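Local coordinates for protein arginyl-trna synthetase (Thermus thermophilus, PDB 1IQ0) that probably catalyses the ATP-dependent attachment of L-arginine to tRNA(Arg), acting as a monomeric class I aminoacyl-tRNA synthetase, at residues 125-130 and 441-446; 409-414 and 457-462; 417-422 and 463-468; 470-475 and 534-539; 477-482 and 541-546. One frame throughout, in Å; residues are numbered along the deposited sequence.

Interaction 1: 125-130 and 441-446; sequences NIALGD and AIRFSM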
# COMPACT_ATOMS: atom_id res chain seq x y z
N ASN A 125 4.19 5.73 -5.53
CA ASN A 125 3.15 4.92 -6.16
C ASN A 125 3.44 3.45 -5.91
O ASN A 125 2.60 2.72 -5.38
CB ASN A 125 3.11 5.19 -7.67
CG ASN A 125 2.01 4.42 -8.39
OD1 ASN A 125 1.19 5.01 -9.10
ND2 ASN A 125 1.98 3.10 -8.20
N ILE A 126 4.63 3.02 -6.29
CA ILE A 126 5.06 1.64 -6.14
C ILE A 126 5.08 1.20 -4.68
O ILE A 126 4.53 0.15 -4.33
CB ILE A 126 6.46 1.44 -6.76
CG1 ILE A 126 6.43 1.85 -8.24
CG2 ILE A 126 6.90 -0.02 -6.61
CD1 ILE A 126 7.74 1.63 -8.97
N ALA A 127 5.69 2.01 -3.82
CA ALA A 127 5.79 1.69 -2.40
C ALA A 127 4.42 1.55 -1.74
O ALA A 127 4.17 0.59 -1.03
CB ALA A 127 6.61 2.77 -1.67
N LEU A 128 3.54 2.52 -1.99
CA LEU A 128 2.19 2.54 -1.43
C LEU A 128 1.35 1.36 -1.94
O LEU A 128 0.67 0.69 -1.16
CB LEU A 128 1.48 3.84 -1.81
CG LEU A 128 0.82 4.69 -0.72
CD1 LEU A 128 0.05 5.81 -1.41
CD2 LEU A 128 -0.11 3.85 0.15
N GLY A 129 1.39 1.15 -3.25
CA GLY A 129 0.63 0.07 -3.85
C GLY A 129 1.05 -1.31 -3.40
O GLY A 129 0.21 -2.15 -3.05
N ASP A 130 2.35 -1.57 -3.42
CA ASP A 130 2.88 -2.86 -3.01
C ASP A 130 2.55 -3.12 -1.53
O ASP A 130 2.14 -4.22 -1.16
CB ASP A 130 4.40 -2.91 -3.22
CG ASP A 130 4.99 -4.22 -2.77
OD1 ASP A 130 4.68 -5.26 -3.40
OD2 ASP A 130 5.75 -4.23 -1.79
N ALA A 441 15.09 2.19 4.02
CA ALA A 441 14.99 3.63 4.18
C ALA A 441 13.98 4.18 3.17
O ALA A 441 13.11 4.98 3.50
CB ALA A 441 16.35 4.27 3.96
N ILE A 442 14.12 3.74 1.92
CA ILE A 442 13.24 4.17 0.84
C ILE A 442 11.79 3.70 0.99
O ILE A 442 10.86 4.51 0.99
CB ILE A 442 13.83 3.72 -0.52
CG1 ILE A 442 15.15 4.45 -0.76
CG2 ILE A 442 12.83 4.00 -1.65
CD1 ILE A 442 15.93 3.97 -1.96
N ARG A 443 11.59 2.39 1.15
CA ARG A 443 10.23 1.86 1.30
C ARG A 443 9.51 2.42 2.52
O ARG A 443 8.31 2.69 2.46
CB ARG A 443 10.25 0.33 1.39
CG ARG A 443 10.61 -0.36 0.09
CD ARG A 443 9.66 0.02 -1.04
NE ARG A 443 8.56 -0.92 -1.23
CZ ARG A 443 7.46 -0.97 -0.50
NH1 ARG A 443 7.29 -0.11 0.52
NH2 ARG A 443 6.52 -1.86 -0.78
N PHE A 444 10.23 2.62 3.62
CA PHE A 444 9.59 3.16 4.82
C PHE A 444 9.24 4.63 4.66
O PHE A 444 8.17 5.07 5.05
CB PHE A 444 10.48 2.99 6.06
CG PHE A 444 9.73 3.18 7.35
CD1 PHE A 444 8.99 2.14 7.90
CD2 PHE A 444 9.70 4.42 7.98
CE1 PHE A 444 8.23 2.33 9.05
CE2 PHE A 444 8.94 4.63 9.13
CZ PHE A 444 8.21 3.58 9.67
N SER A 445 10.16 5.40 4.08
CA SER A 445 9.91 6.82 3.86
C SER A 445 8.68 7.05 2.97
O SER A 445 7.82 7.88 3.26
CB SER A 445 11.13 7.46 3.20
OG SER A 445 10.85 8.79 2.79
N MET A 446 8.59 6.29 1.89
CA MET A 446 7.48 6.42 0.95
C MET A 446 6.10 6.08 1.52
O MET A 446 5.08 6.50 0.98
CB MET A 446 7.73 5.55 -0.28
CG MET A 446 8.87 6.05 -1.17
SD MET A 446 8.51 7.74 -1.73
CE MET A 446 9.51 8.69 -0.53
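Arg443 reaches from helix 430-448 across to Ala127 and Asp130 of helix 120-138, and its side chain can be followed atom by atom. CB and CG make no close contact with 125-130, a chi1 of -70° setting CG beside the backbone N. Bends at chi2 and chi3 then swing the chain over, so that CD comes 4.2 Å from Ala127 CB. NE, weakly hydrogen-bonded to Leu230 O, lies 4.0 Å from Ala127 CA, and CZ lies over that same CA at 3.7 Å. NH1 touches Ala127 CB at 3.7 Å. Helix 120-138, starting within the predicted 'HIGH' region, belongs to the Rossmann-type fold of class I synthetases; helix 430-448 lies in the part that follows, consistent with the stem-contact fold. The two segments cross at 78°, their axes 8.9 Å apart. At the tip, NH2 forms a salt bridge with Asp130 OD2 at 2.7 Å, although as a hydrogen bond it is weak, and the carboxylate stands almost perpendicular to the guanidinium. A leucine in place of Arg443 would probably leave buried Asp130 relying on Arg134 and Arg233 for positive charge. Beside the arginine, Met446 CB presses on Ala127 CB at a tight 3.3 Å.

Interaction 2: 409-414 and 457-462; sequences LEEATR and FRYQEA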
# COMPACT_ATOMS: atom_id res chain seq x y z
N LEU A 409 18.32 5.03 -5.73
CA LEU A 409 18.66 3.73 -5.17
C LEU A 409 20.17 3.60 -4.98
O LEU A 409 20.64 3.20 -3.91
CB LEU A 409 18.16 2.60 -6.06
CG LEU A 409 16.65 2.32 -6.04
CD1 LEU A 409 16.31 1.22 -7.04
CD2 LEU A 409 16.24 1.90 -4.64
N GLU A 410 20.94 3.92 -6.02
CA GLU A 410 22.39 3.80 -5.94
C GLU A 410 23.01 4.73 -4.90
O GLU A 410 23.89 4.32 -4.16
CB GLU A 410 23.04 4.07 -7.31
CG GLU A 410 22.96 5.51 -7.78
CD GLU A 410 23.91 5.79 -8.94
OE1 GLU A 410 23.88 6.92 -9.47
OE2 GLU A 410 24.69 4.88 -9.31
N GLU A 411 22.55 5.97 -4.86
CA GLU A 411 23.07 6.94 -3.91
C GLU A 411 22.71 6.55 -2.47
O GLU A 411 23.52 6.75 -1.56
CB GLU A 411 22.53 8.33 -4.23
CG GLU A 411 22.95 9.45 -3.26
CD GLU A 411 24.46 9.57 -3.11
OE1 GLU A 411 25.20 9.09 -4.00
OE2 GLU A 411 24.92 10.17 -2.11
N ALA A 412 21.52 6.00 -2.26
CA ALA A 412 21.10 5.58 -0.93
C ALA A 412 21.89 4.34 -0.52
O ALA A 412 22.25 4.17 0.65
CB ALA A 412 19.61 5.27 -0.91
N THR A 413 22.17 3.47 -1.49
CA THR A 413 22.93 2.25 -1.24
C THR A 413 24.38 2.62 -0.95
O THR A 413 25.07 1.95 -0.18
CB THR A 413 22.89 1.32 -2.46
OG1 THR A 413 21.54 0.93 -2.72
CG2 THR A 413 23.74 0.07 -2.22
N ARG A 414 24.84 3.71 -1.56
CA ARG A 414 26.20 4.20 -1.38
C ARG A 414 26.37 4.61 0.07
O ARG A 414 27.30 4.16 0.75
CB ARG A 414 26.42 5.43 -2.26
CG ARG A 414 27.84 5.97 -2.30
CD ARG A 414 28.62 5.30 -3.41
NE ARG A 414 27.87 5.28 -4.66
CZ ARG A 414 27.33 6.35 -5.24
NH1 ARG A 414 27.45 7.55 -4.67
NH2 ARG A 414 26.67 6.23 -6.38
N PHE A 457 12.03 13.57 0.51
CA PHE A 457 13.01 12.52 0.78
C PHE A 457 14.43 13.06 0.84
O PHE A 457 14.98 13.51 -0.17
CB PHE A 457 12.94 11.44 -0.30
CG PHE A 457 13.85 10.27 -0.03
CD1 PHE A 457 13.45 9.25 0.84
CD2 PHE A 457 15.12 10.21 -0.59
CE1 PHE A 457 14.31 8.19 1.15
CE2 PHE A 457 15.99 9.15 -0.29
CZ PHE A 457 15.58 8.13 0.58
N ARG A 458 15.03 13.01 2.03
CA ARG A 458 16.41 13.47 2.21
C ARG A 458 17.22 12.27 2.66
O ARG A 458 16.92 11.65 3.68
CB ARG A 458 16.46 14.60 3.24
CG ARG A 458 15.40 15.68 2.99
CD ARG A 458 15.44 16.78 4.05
NE ARG A 458 16.41 17.82 3.73
CZ ARG A 458 16.19 18.79 2.84
NH1 ARG A 458 15.04 18.86 2.19
NH2 ARG A 458 17.14 19.69 2.61
N TYR A 459 18.25 11.92 1.89
CA TYR A 459 19.08 10.76 2.19
C TYR A 459 19.49 10.52 3.64
O TYR A 459 19.11 9.52 4.23
CB TYR A 459 20.34 10.77 1.32
CG TYR A 459 20.07 10.62 -0.16
CD1 TYR A 459 20.04 11.73 -1.01
CD2 TYR A 459 19.85 9.36 -0.72
CE1 TYR A 459 19.80 11.59 -2.38
CE2 TYR A 459 19.61 9.21 -2.08
CZ TYR A 459 19.58 10.32 -2.90
OH TYR A 459 19.37 10.16 -4.25
N GLN A 460 20.28 11.43 4.20
CA GLN A 460 20.77 11.27 5.57
C GLN A 460 19.66 11.07 6.58
O GLN A 460 19.71 10.17 7.42
CB GLN A 460 21.63 12.48 5.97
CG GLN A 460 22.32 12.31 7.32
CD GLN A 460 23.39 13.36 7.58
OE1 GLN A 460 24.37 13.46 6.84
NE2 GLN A 460 23.21 14.15 8.64
N GLU A 461 18.64 11.92 6.50
CA GLU A 461 17.50 11.85 7.39
C GLU A 461 16.78 10.49 7.29
O GLU A 461 16.47 9.87 8.31
CB GLU A 461 16.54 12.99 7.03
CG GLU A 461 15.26 13.06 7.84
CD GLU A 461 14.38 14.20 7.38
OE1 GLU A 461 14.00 14.21 6.19
OE2 GLU A 461 14.06 15.08 8.20
N ALA A 462 16.54 10.03 6.06
CA ALA A 462 15.85 8.76 5.83
C ALA A 462 16.67 7.54 6.20
O ALA A 462 16.12 6.51 6.61
CB ALA A 462 15.44 8.66 4.35
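Over one face of the Tyr459 ring sits Glu411 CG, 3.4 Å above the plane and displaced toward the rim; Ala412 N approaches the same ring obliquely. The Glu411 approach is a CH-pi contact, with CG 3.7 Å from the ring centroid and 22° off its normal. It lies where strand 455-457, at the edge of the Rossmann-type sheet, gives way to helix 459-463, whose N-cap position is held by Arg458 and whose first residue is Tyr459; the ring thus packs the start of this helix against helix 405-423. Glu411 gets there with CG anti to its backbone N (chi1 177°), after which a bend at chi2 lifts the carboxylate off the ring, the two planes standing nearly perpendicular. The aliphatic part of the glutamate therefore serves the aromatic face while its charged end serves other partners. Glu411 OE1 pairs with Arg414 NH1 at 2.8 Å, and OE2 with Arg415. The Arg414 guanidinium in turn has Glu410 O and Glu411 CA over one face and Glu410 OE2, a long ion-pair partner, at its edge. Farther toward the ring's own helix, Ala412 CB rests 4.1 Å from Tyr459 CD2.

Interaction 3: 417-422 and 463-468; sequences RAIVEE and LSFEGD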
# COMPACT_ATOMS: atom_id res chain seq x y z
N ARG A 417 26.13 1.78 2.59
CA ARG A 417 27.37 1.01 2.57
C ARG A 417 28.38 1.59 3.56
O ARG A 417 29.01 0.86 4.32
CB ARG A 417 27.96 1.03 1.16
CG ARG A 417 28.97 -0.08 0.87
CD ARG A 417 28.33 -1.45 0.97
NE ARG A 417 29.10 -2.50 0.29
CZ ARG A 417 30.32 -2.88 0.64
NH1 ARG A 417 30.94 -2.31 1.66
NH2 ARG A 417 30.92 -3.85 -0.04
N ALA A 418 28.52 2.91 3.56
CA ALA A 418 29.45 3.58 4.46
C ALA A 418 29.02 3.38 5.91
O ALA A 418 29.87 3.22 6.80
CB ALA A 418 29.53 5.06 4.13
N ILE A 419 27.72 3.40 6.15
CA ILE A 419 27.19 3.22 7.50
C ILE A 419 27.47 1.82 8.03
O ILE A 419 27.75 1.64 9.22
CB ILE A 419 25.66 3.46 7.53
CG1 ILE A 419 25.35 4.89 7.08
CG2 ILE A 419 25.12 3.26 8.94
CD1 ILE A 419 23.87 5.19 6.97
N VAL A 420 27.39 0.82 7.16
CA VAL A 420 27.64 -0.56 7.56
C VAL A 420 29.13 -0.83 7.79
O VAL A 420 29.49 -1.73 8.55
CB VAL A 420 27.11 -1.55 6.48
CG1 VAL A 420 27.44 -2.98 6.88
CG2 VAL A 420 25.60 -1.38 6.33
N GLU A 421 29.98 -0.03 7.16
CA GLU A 421 31.43 -0.19 7.31
C GLU A 421 31.92 0.24 8.69
O GLU A 421 32.91 -0.30 9.19
CB GLU A 421 32.17 0.61 6.23
CG GLU A 421 32.22 -0.07 4.88
CD GLU A 421 33.09 -1.32 4.89
OE1 GLU A 421 33.16 -2.00 3.85
OE2 GLU A 421 33.70 -1.62 5.94
N GLU A 422 31.24 1.20 9.30
CA GLU A 422 31.65 1.70 10.61
C GLU A 422 30.93 1.03 11.77
O GLU A 422 31.57 0.64 12.75
CB GLU A 422 31.44 3.21 10.69
CG GLU A 422 29.99 3.65 10.67
CD GLU A 422 29.82 5.13 10.95
OE1 GLU A 422 28.67 5.60 10.99
OE2 GLU A 422 30.85 5.82 11.14
N LEU A 463 17.99 7.66 6.07
CA LEU A 463 18.89 6.56 6.38
C LEU A 463 19.25 6.40 7.86
O LEU A 463 19.64 5.32 8.28
CB LEU A 463 20.18 6.72 5.59
CG LEU A 463 20.17 6.35 4.11
CD1 LEU A 463 21.42 6.91 3.46
CD2 LEU A 463 20.10 4.83 3.95
N SER A 464 19.11 7.48 8.64
CA SER A 464 19.47 7.47 10.06
C SER A 464 18.89 6.37 10.94
O SER A 464 17.67 6.19 11.01
CB SER A 464 19.15 8.82 10.69
OG SER A 464 19.50 8.82 12.06
N PHE A 465 19.77 5.67 11.65
CA PHE A 465 19.35 4.60 12.55
C PHE A 465 18.72 5.17 13.81
O PHE A 465 18.18 4.43 14.63
CB PHE A 465 20.55 3.73 12.94
CG PHE A 465 21.01 2.81 11.85
CD1 PHE A 465 21.40 3.31 10.62
CD2 PHE A 465 21.03 1.43 12.05
CE1 PHE A 465 21.82 2.45 9.60
CE2 PHE A 465 21.45 0.57 11.05
CZ PHE A 465 21.85 1.08 9.82
N GLU A 466 18.77 6.49 13.96
CA GLU A 466 18.21 7.15 15.14
C GLU A 466 16.86 7.85 14.96
O GLU A 466 16.16 8.09 15.95
CB GLU A 466 19.21 8.15 15.71
CG GLU A 466 20.39 7.52 16.45
CD GLU A 466 21.35 6.77 15.53
OE1 GLU A 466 21.89 7.40 14.60
OE2 GLU A 466 21.57 5.56 15.76
N GLY A 467 16.47 8.18 13.73
CA GLY A 467 15.20 8.86 13.52
C GLY A 467 14.02 7.92 13.27
O GLY A 467 14.15 6.71 13.44
N ASP A 468 12.87 8.49 12.89
CA ASP A 468 11.67 7.71 12.58
C ASP A 468 11.83 7.25 11.14
O ASP A 468 11.22 7.81 10.21
CB ASP A 468 10.41 8.57 12.72
CG ASP A 468 10.25 9.14 14.11
OD1 ASP A 468 10.35 8.38 15.10
OD2 ASP A 468 10.02 10.36 14.22
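Ile419, near the C-terminal end of helix 405-423, meets Phe465 and Leu463 with two different branches, an example of how a beta-branched side chain can serve two neighbours at once. Its CG2 methyl goes to the aromatic residue, 3.5 Å from Phe465 CE1 and 4.0 Å from Phe465 CZ, coming in obliquely to the ring. The other branch ends at CD1, which lies 4.2 Å from Leu463 CB. This division follows from the first torsion: CG1 stands anti to the carbonyl carbon (chi1 -60°), which places CG2 anti to the backbone N. The isoleucine and phenylalanine side chains lie alongside one another, pointing opposite ways. The succession of strand 380-390, helices 405-423 and 430-448, strand 455-457 and helix 459-463 is consistent with the beta-alpha-alpha-beta-alpha stem-contact fold of class I synthetases, and the present contact packs the later part of helix 405-423 against the loop leading to helix 470-487. Leu463 ends the short helix and also touches Ala441, whereas Phe465 sits in the loop beyond and reaches Lys423 as well. Between them Ser464 leaves the helix and forms an ST turn, its OG accepting from Glu466 N at 3.1 Å with an N-H...O angle of 155°. On the Ile419 helix, Arg417 NH1 and Glu421 OE1 form a salt bridge whose hydrogen bond is weak, while Arg417 NE pairs with Glu431.

Interaction 4: 470-475 and 534-539; sequences GPYVQY and DLAASW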
# COMPACT_ATOMS: atom_id res chain seq x y z
N GLY A 470 13.04 3.63 8.38
CA GLY A 470 13.03 2.19 8.20
C GLY A 470 14.23 1.56 8.90
O GLY A 470 14.09 0.55 9.59
N PRO A 471 15.43 2.13 8.73
CA PRO A 471 16.62 1.56 9.39
C PRO A 471 16.46 1.51 10.92
O PRO A 471 16.96 0.59 11.56
CB PRO A 471 17.73 2.50 8.94
CG PRO A 471 17.30 2.86 7.54
CD PRO A 471 15.82 3.16 7.75
N TYR A 472 15.76 2.49 11.48
CA TYR A 472 15.50 2.54 12.92
C TYR A 472 14.75 1.27 13.33
O TYR A 472 15.17 0.57 14.26
CB TYR A 472 14.64 3.76 13.28
CG TYR A 472 14.22 3.85 14.74
CD1 TYR A 472 15.13 4.21 15.74
CD2 TYR A 472 12.90 3.60 15.12
CE1 TYR A 472 14.74 4.33 17.07
CE2 TYR A 472 12.49 3.71 16.44
CZ TYR A 472 13.41 4.07 17.41
OH TYR A 472 12.99 4.19 18.72
N VAL A 473 13.66 0.96 12.63
CA VAL A 473 12.88 -0.23 12.93
C VAL A 473 13.70 -1.49 12.65
O VAL A 473 13.64 -2.47 13.40
CB VAL A 473 11.58 -0.28 12.10
CG1 VAL A 473 10.75 -1.50 12.49
CG2 VAL A 473 10.78 1.01 12.31
N GLN A 474 14.48 -1.47 11.56
CA GLN A 474 15.31 -2.63 11.23
C GLN A 474 16.32 -2.90 12.35
O GLN A 474 16.56 -4.04 12.73
CB GLN A 474 16.05 -2.41 9.91
CG GLN A 474 15.16 -2.39 8.65
CD GLN A 474 15.98 -2.16 7.38
OE1 GLN A 474 16.77 -1.22 7.31
NE2 GLN A 474 15.79 -3.02 6.39
N TYR A 475 16.91 -1.83 12.88
CA TYR A 475 17.90 -1.96 13.95
C TYR A 475 17.29 -2.57 15.22
O TYR A 475 17.92 -3.38 15.89
CB TYR A 475 18.52 -0.60 14.27
CG TYR A 475 19.70 -0.70 15.21
CD1 TYR A 475 20.90 -1.27 14.78
CD2 TYR A 475 19.61 -0.28 16.53
CE1 TYR A 475 21.98 -1.42 15.64
CE2 TYR A 475 20.68 -0.42 17.41
CZ TYR A 475 21.87 -0.99 16.96
OH TYR A 475 22.93 -1.14 17.82
N ASP A 534 6.32 3.14 16.78
CA ASP A 534 5.95 3.10 18.19
C ASP A 534 6.45 1.83 18.88
O ASP A 534 6.93 1.89 20.01
CB ASP A 534 4.43 3.20 18.35
CG ASP A 534 3.87 4.53 17.86
OD1 ASP A 534 4.62 5.53 17.85
OD2 ASP A 534 2.68 4.58 17.51
N LEU A 535 6.34 0.69 18.21
CA LEU A 535 6.78 -0.56 18.80
C LEU A 535 8.30 -0.58 18.95
O LEU A 535 8.83 -1.04 19.96
CB LEU A 535 6.32 -1.75 17.96
CG LEU A 535 6.65 -3.12 18.59
CD1 LEU A 535 5.96 -3.24 19.97
CD2 LEU A 535 6.19 -4.23 17.67
N ALA A 536 8.99 -0.07 17.94
CA ALA A 536 10.44 -0.03 17.98
C ALA A 536 10.88 0.91 19.11
O ALA A 536 11.88 0.65 19.78
CB ALA A 536 11.00 0.44 16.64
N ALA A 537 10.13 1.98 19.31
CA ALA A 537 10.44 2.94 20.37
C ALA A 537 10.22 2.28 21.73
O ALA A 537 10.99 2.50 22.68
CB ALA A 537 9.55 4.19 20.25
N SER A 538 9.16 1.49 21.83
CA SER A 538 8.82 0.78 23.06
C SER A 538 9.90 -0.26 23.36
O SER A 538 10.31 -0.44 24.51
CB SER A 538 7.46 0.10 22.91
OG SER A 538 7.12 -0.64 24.07
N TRP A 539 10.36 -0.96 22.33
CA TRP A 539 11.40 -1.96 22.50
C TRP A 539 12.70 -1.29 22.97
O TRP A 539 13.37 -1.79 23.87
CB TRP A 539 11.64 -2.70 21.18
CG TRP A 539 12.97 -3.38 21.11
CD1 TRP A 539 14.03 -3.02 20.32
CD2 TRP A 539 13.41 -4.50 21.89
NE1 TRP A 539 15.10 -3.85 20.55
CE2 TRP A 539 14.75 -4.77 21.51
CE3 TRP A 539 12.80 -5.30 22.86
CZ2 TRP A 539 15.49 -5.81 22.08
CZ3 TRP A 539 13.55 -6.34 23.43
CH2 TRP A 539 14.88 -6.58 23.04
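Tyr472 and Val473 pack on Ala536 and Ala537 in a partly buried helix-to-helix contact that joins the start of helix 470-487 to helix 525-544. The two segments run in broadly similar directions, 46° apart, with axes 9.3 Å from each other at closest approach. The small Ala536 lets backbone and side chain of the other helix meet its CB, which points at that helix and lies 4.2 Å from Val473 CA and 4.4 Å from Val473 CG2. The tyrosine supplies the long arm. A chi1 of 176° turns the ring away from the backbone N and out across to the neighbouring helix, where CE2 lies 3.6 Å from Ala536 CB, the methyl meeting the ring obliquely. Farther out, the hydroxyl passes close to the backbone, with OH 3.3 Å from Ala537 CA, and takes a hydrogen bond from Asn540 ND2, one helical turn beyond Ala536. Shortening Tyr472 to an alanine would probably open a gap beside Ala536 and Ala537 and leave the Asn540 amide without this acceptor. Next to the contact, Trp539 leans on Ala476 and Ala480 of helix 470-487, while helix 562-583 supplies Leu581 to Val473 and Leu573 to Leu535. This helix pair is part of the helical bundle of the DALR anticodon-binding domain.

Interaction 5: 477-482 and 541-546; sequences HARAHS and AYYNAR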
# COMPACT_ATOMS: atom_id res chain seq x y z
N HIS A 477 14.89 -4.61 15.27
CA HIS A 477 14.70 -6.02 14.97
C HIS A 477 16.02 -6.79 15.13
O HIS A 477 16.05 -7.87 15.70
CB HIS A 477 14.18 -6.23 13.55
CG HIS A 477 14.18 -7.67 13.12
ND1 HIS A 477 15.29 -8.28 12.58
CD2 HIS A 477 13.23 -8.63 13.21
CE1 HIS A 477 15.03 -9.56 12.36
NE2 HIS A 477 13.78 -9.79 12.73
N ALA A 478 17.10 -6.22 14.59
CA ALA A 478 18.41 -6.86 14.67
C ALA A 478 18.90 -6.96 16.11
O ALA A 478 19.51 -7.95 16.50
CB ALA A 478 19.43 -6.09 13.80
N ARG A 479 18.62 -5.94 16.92
CA ARG A 479 19.03 -5.94 18.32
C ARG A 479 18.30 -7.07 19.06
O ARG A 479 18.92 -7.84 19.79
CB ARG A 479 18.68 -4.60 18.97
CG ARG A 479 19.21 -4.43 20.39
CD ARG A 479 20.47 -3.57 20.41
NE ARG A 479 20.27 -2.30 21.12
CZ ARG A 479 19.34 -1.40 20.81
NH1 ARG A 479 18.52 -1.62 19.79
NH2 ARG A 479 19.24 -0.28 21.51
N ALA A 480 16.99 -7.17 18.87
CA ALA A 480 16.20 -8.21 19.53
C ALA A 480 16.68 -9.59 19.08
O ALA A 480 16.84 -10.50 19.90
CB ALA A 480 14.72 -8.04 19.20
N HIS A 481 16.91 -9.74 17.78
CA HIS A 481 17.36 -11.01 17.23
C HIS A 481 18.74 -11.42 17.74
O HIS A 481 18.98 -12.61 17.96
CB HIS A 481 17.38 -10.93 15.69
CG HIS A 481 17.59 -12.25 15.02
ND1 HIS A 481 18.83 -12.83 14.88
CD2 HIS A 481 16.70 -13.13 14.48
CE1 HIS A 481 18.71 -14.00 14.27
NE2 HIS A 481 17.43 -14.20 14.02
N SER A 482 19.64 -10.46 17.94
CA SER A 482 20.98 -10.79 18.42
C SER A 482 20.91 -11.42 19.82
O SER A 482 21.71 -12.30 20.14
CB SER A 482 21.87 -9.53 18.46
OG SER A 482 21.48 -8.67 19.52
N ALA A 541 13.14 1.64 24.61
CA ALA A 541 13.01 2.15 25.98
C ALA A 541 13.11 0.96 26.94
O ALA A 541 13.71 1.04 28.00
CB ALA A 541 11.67 2.86 26.16
N TYR A 542 12.49 -0.15 26.54
CA TYR A 542 12.50 -1.36 27.34
C TYR A 542 13.94 -1.88 27.47
O TYR A 542 14.42 -2.15 28.57
CB TYR A 542 11.63 -2.42 26.66
CG TYR A 542 11.62 -3.78 27.32
CD1 TYR A 542 10.91 -4.01 28.50
CD2 TYR A 542 12.30 -4.86 26.74
CE1 TYR A 542 10.87 -5.27 29.09
CE2 TYR A 542 12.27 -6.12 27.32
CZ TYR A 542 11.55 -6.32 28.49
OH TYR A 542 11.49 -7.57 29.05
N TYR A 543 14.64 -1.99 26.34
CA TYR A 543 16.02 -2.47 26.34
C TYR A 543 16.99 -1.57 27.12
O TYR A 543 17.85 -2.05 27.85
CB TYR A 543 16.52 -2.61 24.91
CG TYR A 543 17.96 -3.10 24.80
CD1 TYR A 543 18.25 -4.46 24.76
CD2 TYR A 543 19.02 -2.20 24.71
CE1 TYR A 543 19.55 -4.92 24.64
CE2 TYR A 543 20.34 -2.64 24.59
CZ TYR A 543 20.59 -4.01 24.56
OH TYR A 543 21.88 -4.46 24.45
N ASN A 544 16.83 -0.26 26.94
CA ASN A 544 17.69 0.72 27.59
C ASN A 544 17.41 1.02 29.07
O ASN A 544 18.24 1.64 29.72
CB ASN A 544 17.66 2.05 26.82
CG ASN A 544 18.21 1.91 25.42
OD1 ASN A 544 19.18 1.20 25.18
ND2 ASN A 544 17.59 2.61 24.47
N ALA A 545 16.26 0.60 29.58
CA ALA A 545 15.91 0.89 30.97
C ALA A 545 17.00 0.51 31.97
O ALA A 545 17.60 -0.56 31.87
CB ALA A 545 14.60 0.18 31.34
N ARG A 546 17.22 1.40 32.94
CA ARG A 546 18.21 1.20 34.00
C ARG A 546 17.64 1.74 35.31
O ARG A 546 16.82 2.65 35.32
CB ARG A 546 19.52 1.94 33.68
CG ARG A 546 20.31 1.37 32.49
CD ARG A 546 21.58 2.18 32.23
NE ARG A 546 22.56 2.04 33.30
CZ ARG A 546 23.32 0.97 33.50
NH1 ARG A 546 23.22 -0.09 32.70
NH2 ARG A 546 24.17 0.93 34.52
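Tyr543 offers a ring face to Arg479 near the end of helix 525-544, a surface pairing between two helices of the DALR anticodon-binding bundle. Along the segment from Ala541, Tyr542 turns into the domain, packing on Leu505 and Leu569 and hydrogen-bonding Glu502 through its hydroxyl. The next residue faces helix 470-487. Over the Tyr543 ring lies Arg479 NE, 3.5 Å above its plane and offset toward the rim on the CE2 side. The cation-pi interaction is off-centre, with Arg479 CZ 4.4 Å from the ring centroid, and the two planes are inclined by 56°, so this is no parallel stack. Bends at chi2 and chi3 bring the guanidinium over the ring, and a hydrogen bond from NH1 to Asn540 OD1 restrains it there. Asn544 follows, its OD1 4.0 Å from Arg479 NH2, a loose polar approach; like Tyr543, it also touches a neighbouring molecule in the crystal. At Ala545 the chain leaves helical geometry and heads toward strand 546-547. On the arginine's own helix, the backbone is engaged too: Ser482 OG donates to Arg479 O at 2.7 Å, tilted 24° from the carbonyl plane.

How the interactions relate
From the N terminus, helix 120-138 comes first, and interaction 1 closes a loop of 310 residues by joining it to helix 430-448. Before that loop ends, helix 405-423 opens interactions 2 and 3, which therefore cross interaction 1 and each other; they close at 457-462 and 463-468 and tie the edge of the catalytic domain to the passage out of it. Interactions 4 and 5 follow in series, crossing one another along the same two helices, 470-487 and 525-544, of the anticodon-binding domain. The two halves meet physically: Phe444 packs on Gly470, and Phe465 on Tyr475. A single residue, Asn540, serves both of the last two contacts.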